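Local coordinates for periplasmic solute binding protein (Pectobacterium atrosepticum, PDB 4RY1) that probably captures a sugar in the periplasm and delivers it to an ABC-type transporter, at residues Q14-T19 with A318-N323; A22-F26 with M304-M309. All coordinates share one frame. Residue numbers count along the deposited sequence, not the author numbering.

Contact 1: residues Q14-T19 with A318-N323; sequences QRHEAT and ALGLQN. With ACT (acetate ion), chain F.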
ATOM      1  N   GLN A  14      -2.598  11.641 -13.861  1.00 11.75           N
ATOM      2  CA  GLN A  14      -1.532  10.995 -14.665  1.00 12.79           C
ATOM      3  C   GLN A  14      -1.877   9.540 -14.918  1.00 13.25           C
ATOM      4  O   GLN A  14      -1.736   9.058 -16.019  1.00 12.29           O
ATOM      5  CB  GLN A  14      -0.156  11.155 -14.033  1.00 13.79           C
ATOM      6  CG  GLN A  14       0.268  12.600 -13.966  1.00 19.53           C
ATOM      7  CD  GLN A  14       0.854  13.119 -15.249  1.00 32.77           C
ATOM      8  OE1 GLN A  14       0.969  12.394 -16.253  1.00 31.29           O
ATOM      9  NE2 GLN A  14       1.255  14.381 -15.226  1.00 45.55           N
ATOM     10  N   ARG A  15      -2.354   8.838 -13.899  1.00 11.65           N
ATOM     11  CA  ARG A  15      -2.813   7.474 -14.097  1.00 11.09           C
ATOM     12  C   ARG A  15      -4.022   7.447 -15.031  1.00 10.58           C
ATOM     13  O   ARG A  15      -4.138   6.547 -15.868  1.00 10.98           O
ATOM     14  CB  ARG A  15      -3.115   6.780 -12.746  1.00 12.13           C
ATOM     15  CG  ARG A  15      -3.645   5.360 -12.926  1.00 12.21           C
ATOM     16  CD  ARG A  15      -3.965   4.678 -11.621  1.00 11.35           C
ATOM     17  NE  ARG A  15      -2.809   4.480 -10.766  1.00 11.93           N
ATOM     18  CZ  ARG A  15      -2.846   4.357  -9.444  1.00 11.70           C
ATOM     19  NH1 ARG A  15      -3.999   4.406  -8.792  1.00 13.11           N
ATOM     20  NH2 ARG A  15      -1.727   4.144  -8.760  1.00 14.25           N
ATOM     21  N   HIS A  16      -4.931   8.408 -14.884  1.00 11.02           N
ATOM     22  CA  HIS A  16      -6.110   8.418 -15.753  1.00 11.96           C
ATOM     23  C   HIS A  16      -5.731   8.540 -17.224  1.00 11.21           C
ATOM     24  O   HIS A  16      -6.235   7.795 -18.070  1.00 10.93           O
ATOM     25  CB  HIS A  16      -7.084   9.538 -15.391  1.00 13.85           C
ATOM     26  CG  HIS A  16      -7.689   9.419 -14.041  1.00 16.89           C
ATOM     27  ND1 HIS A  16      -7.869   8.223 -13.389  1.00 18.63           N
ATOM     28  CD2 HIS A  16      -8.150  10.378 -13.215  1.00 19.77           C
ATOM     29  CE1 HIS A  16      -8.423   8.446 -12.217  1.00 18.08           C
ATOM     30  NE2 HIS A  16      -8.609   9.747 -12.089  1.00 20.63           N
ATOM     31  N   GLU A  17      -4.843   9.485 -17.529  1.00 10.78           N
ATOM     32  CA  GLU A  17      -4.424   9.668 -18.927  1.00 10.88           C
ATOM     33  C   GLU A  17      -3.800   8.388 -19.491  1.00 10.39           C
ATOM     34  O   GLU A  17      -4.082   7.960 -20.604  1.00 10.98           O
ATOM     35  CB  GLU A  17      -3.448  10.834 -19.067  1.00 11.02           C
ATOM     36  CG  GLU A  17      -3.037  11.075 -20.523  1.00 10.75           C
ATOM     37  CD  GLU A  17      -1.848  12.004 -20.662  1.00 11.56           C
ATOM     38  OE1 GLU A  17      -1.579  12.836 -19.764  1.00 12.28           O
ATOM     39  OE2 GLU A  17      -1.134  11.891 -21.680  1.00 14.61           O
ATOM     40  N   ALA A  18      -2.926   7.794 -18.707  1.00  9.97           N
ATOM     41  CA  ALA A  18      -2.175   6.643 -19.172  1.00 10.50           C
ATOM     42  C   ALA A  18      -3.105   5.460 -19.374  1.00  9.70           C
ATOM     43  O   ALA A  18      -2.932   4.658 -20.290  1.00 10.10           O
ATOM     44  CB  ALA A  18      -1.091   6.316 -18.171  1.00 10.98           C
ATOM     45  N   THR A  19      -4.092   5.314 -18.462  1.00  9.22           N
ATOM     46  CA  THR A  19      -5.047   4.201 -18.592  1.00 10.43           C
ATOM     47  C   THR A  19      -5.939   4.388 -19.839  1.00 10.35           C
ATOM     48  O   THR A  19      -6.204   3.449 -20.608  1.00 10.77           O
ATOM     49  CB  THR A  19      -5.880   4.057 -17.328  1.00 10.96           C
ATOM     50  OG1 THR A  19      -5.004   3.927 -16.206  1.00 11.53           O
ATOM     51  CG2 THR A  19      -6.779   2.842 -17.401  1.00 13.27           C
ATOM     52  N   ALA A 318       1.985   2.365 -22.708  1.00 10.95           N
ATOM     53  CA  ALA A 318       0.995   3.389 -22.382  1.00 10.71           C
ATOM     54  C   ALA A 318       0.915   3.633 -20.879  1.00 10.60           C
ATOM     55  O   ALA A 318       0.851   4.764 -20.428  1.00 11.29           O
ATOM     56  CB  ALA A 318      -0.371   2.999 -22.938  1.00 12.52           C
ATOM     57  N   LEU A 319       0.880   2.549 -20.120  1.00  9.58           N
ATOM     58  CA  LEU A 319       0.728   2.646 -18.668  1.00 10.59           C
ATOM     59  C   LEU A 319       2.009   3.038 -17.947  1.00 10.80           C
ATOM     60  O   LEU A 319       1.964   3.611 -16.872  1.00 11.20           O
ATOM     61  CB  LEU A 319       0.189   1.344 -18.085  1.00  9.87           C
ATOM     62  CG  LEU A 319      -1.292   1.136 -18.366  1.00 11.56           C
ATOM     63  CD1 LEU A 319      -1.773  -0.258 -18.007  1.00 13.57           C
ATOM     64  CD2 LEU A 319      -2.109   2.150 -17.577  1.00 14.68           C
ATOM     65  N   GLY A 320       3.145   2.696 -18.533  1.00 10.69           N
ATOM     66  CA  GLY A 320       4.436   2.963 -17.896  1.00 12.70           C
ATOM     67  C   GLY A 320       4.433   2.527 -16.454  1.00 10.39           C
ATOM     68  O   GLY A 320       4.051   1.392 -16.128  1.00 10.77           O
ATOM     69  N   LEU A 321       4.905   3.411 -15.586  1.00 11.72           N
ATOM     70  CA  LEU A 321       5.009   3.125 -14.151  1.00 11.24           C
ATOM     71  C   LEU A 321       3.843   3.706 -13.336  1.00 10.21           C
ATOM     72  O   LEU A 321       3.923   3.763 -12.111  1.00 11.30           O
ATOM     73  CB  LEU A 321       6.333   3.658 -13.591  1.00 11.82           C
ATOM     74  CG  LEU A 321       7.551   2.930 -14.171  1.00 11.56           C
ATOM     75  CD1 LEU A 321       8.833   3.618 -13.720  1.00 13.35           C
ATOM     76  CD2 LEU A 321       7.604   1.478 -13.715  1.00 13.15           C
ATOM     77  N   GLN A 322       2.746   4.048 -13.994  1.00 10.71           N
ATOM     78  CA  GLN A 322       1.625   4.688 -13.308  1.00  9.85           C
ATOM     79  C   GLN A 322       0.872   3.793 -12.318  1.00 11.00           C
ATOM     80  O   GLN A 322       0.144   4.317 -11.475  1.00 11.94           O
ATOM     81  CB  GLN A 322       0.652   5.244 -14.338  1.00 11.56           C
ATOM     82  CG  GLN A 322       1.229   6.394 -15.146  1.00 14.17           C
ATOM     83  CD  GLN A 322       1.594   7.573 -14.286  1.00 16.17           C
ATOM     84  OE1 GLN A 322       0.857   7.951 -13.402  1.00 20.55           O
ATOM     85  NE2 GLN A 322       2.766   8.145 -14.547  1.00 27.45           N
ATOM     86  N   ASN A 323       1.060   2.479 -12.429  1.00 10.73           N
ATOM     87  CA  ASN A 323       0.518   1.525 -11.471  1.00 11.23           C
ATOM     88  C   ASN A 323       1.628   0.790 -10.705  1.00 12.76           C
ATOM     89  O   ASN A 323       1.402  -0.284 -10.157  1.00 15.19           O
ATOM     90  CB  ASN A 323      -0.342   0.472 -12.172  1.00 11.21           C
ATOM     91  CG  ASN A 323      -1.476   1.039 -12.970  1.00 10.92           C
ATOM     92  OD1 ASN A 323      -1.743   0.605 -14.134  1.00 15.21           O
ATOM     93  ND2 ASN A 323      -2.188   1.932 -12.373  1.00  8.85           N
TER
HETATM   94  C   ACT F 504      -2.518   4.984  -5.396  1.00 28.54           C
HETATM   95  O   ACT F 504      -3.641   5.260  -5.880  1.00 34.09           O
HETATM   96  OXT ACT F 504      -1.922   3.972  -5.797  1.00 31.06           O
HETATM   97  CH3 ACT F 504      -1.860   5.842  -4.340  1.00 31.85           C
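Arg15 reaches across from helix 13-29, chi1 and chi2 both t, so that its guanidinium meets the Gln322 carbonyl. Arg15 NE donates to Gln322 O at 3.0 Å with an N-H...O angle of 161°, while the bond from Arg15 NH2 to the same oxygen is weak (3.3 Å, 142°). The outer edge of the group is taken by an acetate, probably from the crystallisation liquor: Arg15 NH1 lies 3.1 Å from ACT O and Arg15 NH2 3.0 Å from ACT OXT. In this type II periplasmic binding-protein fold, as expected for the family, helix 13-29 follows strand 3-10 and here meets the end of helix 313-319. Gly320, second in the type II' turn Leu319-Gln322 (phi 48°, psi -132°), is the first residue to leave helical geometry; Gln322 N closes the turn on Leu319 O at 3.0 Å. Gln322 chi1 (m) sets its CG 3.8 Å from Ala18 CB, and chi2 (m), with chi3, brings its OE1 to 3.4 Å from Gln14 CB. Thr19, also m, turns OG1 back to Arg15 O at 2.8 Å.

Contact 2: residues A22-F26 with M304-M309; sequences AINAF and MLMNFM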
ATOM      1  N   ALA A  22      -3.914   3.425 -22.796  1.00 10.19           N
ATOM      2  CA  ALA A  22      -3.909   1.966 -22.962  1.00 10.30           C
ATOM      3  C   ALA A  22      -5.203   1.467 -23.599  1.00 11.24           C
ATOM      4  O   ALA A  22      -5.191   0.595 -24.459  1.00 11.66           O
ATOM      5  CB  ALA A  22      -3.659   1.262 -21.637  1.00 12.03           C
ATOM      6  N   ILE A  23      -6.317   2.029 -23.146  1.00  9.87           N
ATOM      7  CA  ILE A  23      -7.629   1.676 -23.697  1.00 10.78           C
ATOM      8  C   ILE A  23      -7.720   2.020 -25.178  1.00 10.87           C
ATOM      9  O   ILE A  23      -8.187   1.235 -25.986  1.00 11.57           O
ATOM     10  CB  ILE A  23      -8.765   2.315 -22.872  1.00 11.79           C
ATOM     11  CG1 ILE A  23      -8.854   1.643 -21.488  1.00 11.73           C
ATOM     12  CG2 ILE A  23     -10.098   2.232 -23.620  1.00 12.09           C
ATOM     13  CD1 ILE A  23      -9.671   2.432 -20.485  1.00 11.74           C
ATOM     14  N   ASN A  24      -7.231   3.201 -25.530  1.00 10.31           N
ATOM     15  CA  ASN A  24      -7.253   3.595 -26.932  1.00 10.36           C
ATOM     16  C   ASN A  24      -6.397   2.669 -27.810  1.00 11.59           C
ATOM     17  O   ASN A  24      -6.785   2.340 -28.954  1.00 13.46           O
ATOM     18  CB  ASN A  24      -6.837   5.066 -27.118  1.00 11.05           C
ATOM     19  CG  ASN A  24      -7.935   6.017 -26.690  1.00 12.33           C
ATOM     20  OD1 ASN A  24      -9.117   5.797 -26.978  1.00 15.50           O
ATOM     21  ND2 ASN A  24      -7.561   7.081 -26.000  1.00 12.08           N
ATOM     22  N   ALA A  25      -5.227   2.283 -27.304  1.00 11.03           N
ATOM     23  CA  ALA A  25      -4.368   1.348 -28.035  1.00 12.76           C
ATOM     24  C   ALA A  25      -5.063  -0.013 -28.156  1.00 13.33           C
ATOM     25  O   ALA A  25      -5.004  -0.659 -29.204  1.00 13.46           O
ATOM     26  CB  ALA A  25      -3.006   1.248 -27.349  1.00 14.34           C
ATOM     27  N   PHE A  26      -5.735  -0.440 -27.092  1.00 12.28           N
ATOM     28  CA  PHE A  26      -6.494  -1.691 -27.150  1.00 11.66           C
ATOM     29  C   PHE A  26      -7.572  -1.650 -28.220  1.00 11.40           C
ATOM     30  O   PHE A  26      -7.742  -2.620 -28.968  1.00 13.12           O
ATOM     31  CB  PHE A  26      -7.118  -1.985 -25.780  1.00 11.16           C
ATOM     32  CG  PHE A  26      -8.011  -3.192 -25.765  1.00 12.73           C
ATOM     33  CD1 PHE A  26      -7.493  -4.472 -25.719  1.00 11.83           C
ATOM     34  CD2 PHE A  26      -9.392  -3.049 -25.812  1.00 14.39           C
ATOM     35  CE1 PHE A  26      -8.332  -5.586 -25.693  1.00 13.52           C
ATOM     36  CE2 PHE A  26     -10.211  -4.158 -25.829  1.00 14.97           C
ATOM     37  CZ  PHE A  26      -9.682  -5.425 -25.748  1.00 12.84           C
ATOM     38  N   MET A 304      -8.913 -10.089 -22.347  1.00 12.11           N
ATOM     39  CA  MET A 304      -8.094  -9.517 -23.435  1.00 11.59           C
ATOM     40  C   MET A 304      -7.640  -8.092 -23.088  1.00 11.80           C
ATOM     41  O   MET A 304      -6.507  -7.698 -23.364  1.00 12.02           O
ATOM     42  CB  MET A 304      -8.840  -9.530 -24.788  1.00 12.61           C
ATOM     43  CG  MET A 304      -9.096 -10.916 -25.361  1.00 13.41           C
ATOM     44  SD  MET A 304     -10.310 -11.005 -26.751  1.00 11.84           S
ATOM     45  CE  MET A 304      -9.364 -10.085 -27.991  1.00 20.15           C
ATOM     46  N   LEU A 305      -8.534  -7.292 -22.520  1.00 10.72           N
ATOM     47  CA  LEU A 305      -8.166  -5.926 -22.128  1.00 10.99           C
ATOM     48  C   LEU A 305      -7.096  -5.944 -21.032  1.00 10.66           C
ATOM     49  O   LEU A 305      -6.096  -5.217 -21.070  1.00 11.51           O
ATOM     50  CB  LEU A 305      -9.386  -5.150 -21.662  1.00 11.14           C
ATOM     51  CG  LEU A 305      -9.165  -3.737 -21.132  1.00 10.84           C
ATOM     52  CD1 LEU A 305      -8.410  -2.850 -22.120  1.00 12.35           C
ATOM     53  CD2 LEU A 305     -10.504  -3.139 -20.680  1.00 13.20           C
ATOM     54  N   MET A 306      -7.279  -6.817 -20.060  1.00 10.53           N
ATOM     55  CA  MET A 306      -6.318  -6.959 -18.965  1.00 10.99           C
ATOM     56  C   MET A 306      -4.943  -7.394 -19.495  1.00 11.72           C
ATOM     57  O   MET A 306      -3.907  -6.799 -19.144  1.00 12.04           O
ATOM     58  CB  MET A 306      -6.814  -7.941 -17.915  1.00 11.54           C
ATOM     59  CG  MET A 306      -7.999  -7.405 -17.125  1.00 11.18           C
ATOM     60  SD  MET A 306      -8.928  -8.659 -16.102  1.00  7.84           S
ATOM     61  CE  MET A 306      -7.572  -9.433 -15.209  1.00 13.45           C
ATOM     62  N   ASN A 307      -4.928  -8.405 -20.354  1.00 11.38           N
ATOM     63  CA  ASN A 307      -3.666  -8.841 -20.942  1.00 12.09           C
ATOM     64  C   ASN A 307      -3.013  -7.723 -21.738  1.00 11.68           C
ATOM     65  O   ASN A 307      -1.797  -7.558 -21.717  1.00 12.91           O
ATOM     66  CB  ASN A 307      -3.873 -10.051 -21.824  1.00 13.56           C
ATOM     67  CG  ASN A 307      -2.586 -10.502 -22.460  1.00 14.06           C
ATOM     68  OD1 ASN A 307      -1.746 -11.128 -21.805  1.00 19.34           O
ATOM     69  ND2 ASN A 307      -2.417 -10.181 -23.722  1.00 17.13           N
ATOM     70  N   PHE A 308      -3.813  -6.961 -22.466  1.00 11.57           N
ATOM     71  CA  PHE A 308      -3.266  -5.878 -23.269  1.00 12.67           C
ATOM     72  C   PHE A 308      -2.540  -4.865 -22.395  1.00 11.69           C
ATOM     73  O   PHE A 308      -1.419  -4.424 -22.699  1.00 13.01           O
ATOM     74  CB  PHE A 308      -4.363  -5.224 -24.116  1.00 12.17           C
ATOM     75  CG  PHE A 308      -3.837  -4.256 -25.132  1.00 11.88           C
ATOM     76  CD1 PHE A 308      -3.606  -2.934 -24.800  1.00 12.38           C
ATOM     77  CD2 PHE A 308      -3.518  -4.691 -26.406  1.00 14.23           C
ATOM     78  CE1 PHE A 308      -3.100  -2.059 -25.724  1.00 14.42           C
ATOM     79  CE2 PHE A 308      -3.013  -3.810 -27.344  1.00 14.15           C
ATOM     80  CZ  PHE A 308      -2.812  -2.489 -26.998  1.00 15.45           C
ATOM     81  N   MET A 309      -3.181  -4.502 -21.290  1.00 11.01           N
ATOM     82  CA  MET A 309      -2.607  -3.537 -20.335  0.50 10.62           C
ATOM     83  C   MET A 309      -1.333  -4.036 -19.630  1.00 10.75           C
ATOM     84  O   MET A 309      -0.389  -3.271 -19.414  1.00 11.57           O
ATOM     85  CB  MET A 309      -3.661  -3.140 -19.276  0.50 10.85           C
ATOM     86  CG  MET A 309      -4.823  -2.303 -19.824  0.50 11.53           C
ATOM     87  SD  MET A 309      -6.020  -1.703 -18.540  0.50  9.76           S
ATOM     88  CE  MET A 309      -6.672  -0.264 -19.399  0.50 19.38           C
TER
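This is a buried apolar contact between two helices, 13-29 and 299-310, that cover the same region of the main sheet in a periplasmic binding-protein lobe. Leu305 touches Ile5 and Ile7 of strand 3-10 as well as Val35 of strand 33-40, and Ile23 also reaches Ile7 and Val35, so both helices rest on this parallel strand pair. The short segments cross steeply, at 116°, with their axes 9.9 Å apart at closest approach, and together they bury 395 Å². Phe26 and Phe308, whose CA-to-CB bonds both point toward the opposite segment, dominate the interface. Their rings form an offset edge-to-face pair, centroids 5.6 Å apart and planes at 75°, with the edge of Phe26 directed at the face of Phe308. Each ring also receives a CH-pi contact over a face: Leu305 CD1 lies 4.0 Å from the Phe26 centroid, 22° off the normal, and Phe26 CA lies 3.8 Å from the Phe308 centroid, 14° off. Ala25 CB lies 3.7 Å from Phe308 CE1. Farther along, in the conformer given, Met309 CE lies 4.1 Å from Ala22 CB and 3.6 Å from Ile23 CG1.

From the N terminus, strand 3-10 leads into helix 13-29, which supplies the first segment of both contacts: 14-19 for contact 1, then 22-26 for contact 2. The chain returns nearly 280 residues later on helix 299-310, closing the inner loop at contact 2, and continues directly into helix 313-319, whose end closes the wider loop at contact 1. The contacts therefore nest rather than cross. Their centres are 12 Å apart and they touch: Ala318 CB is 3.6 Å from Ala22 N, Leu319 CD1 3.6 Å from Met309 O, and Thr19 CG2 3.7 Å from Met309 CE. Together they join one early helix to two consecutive late helices.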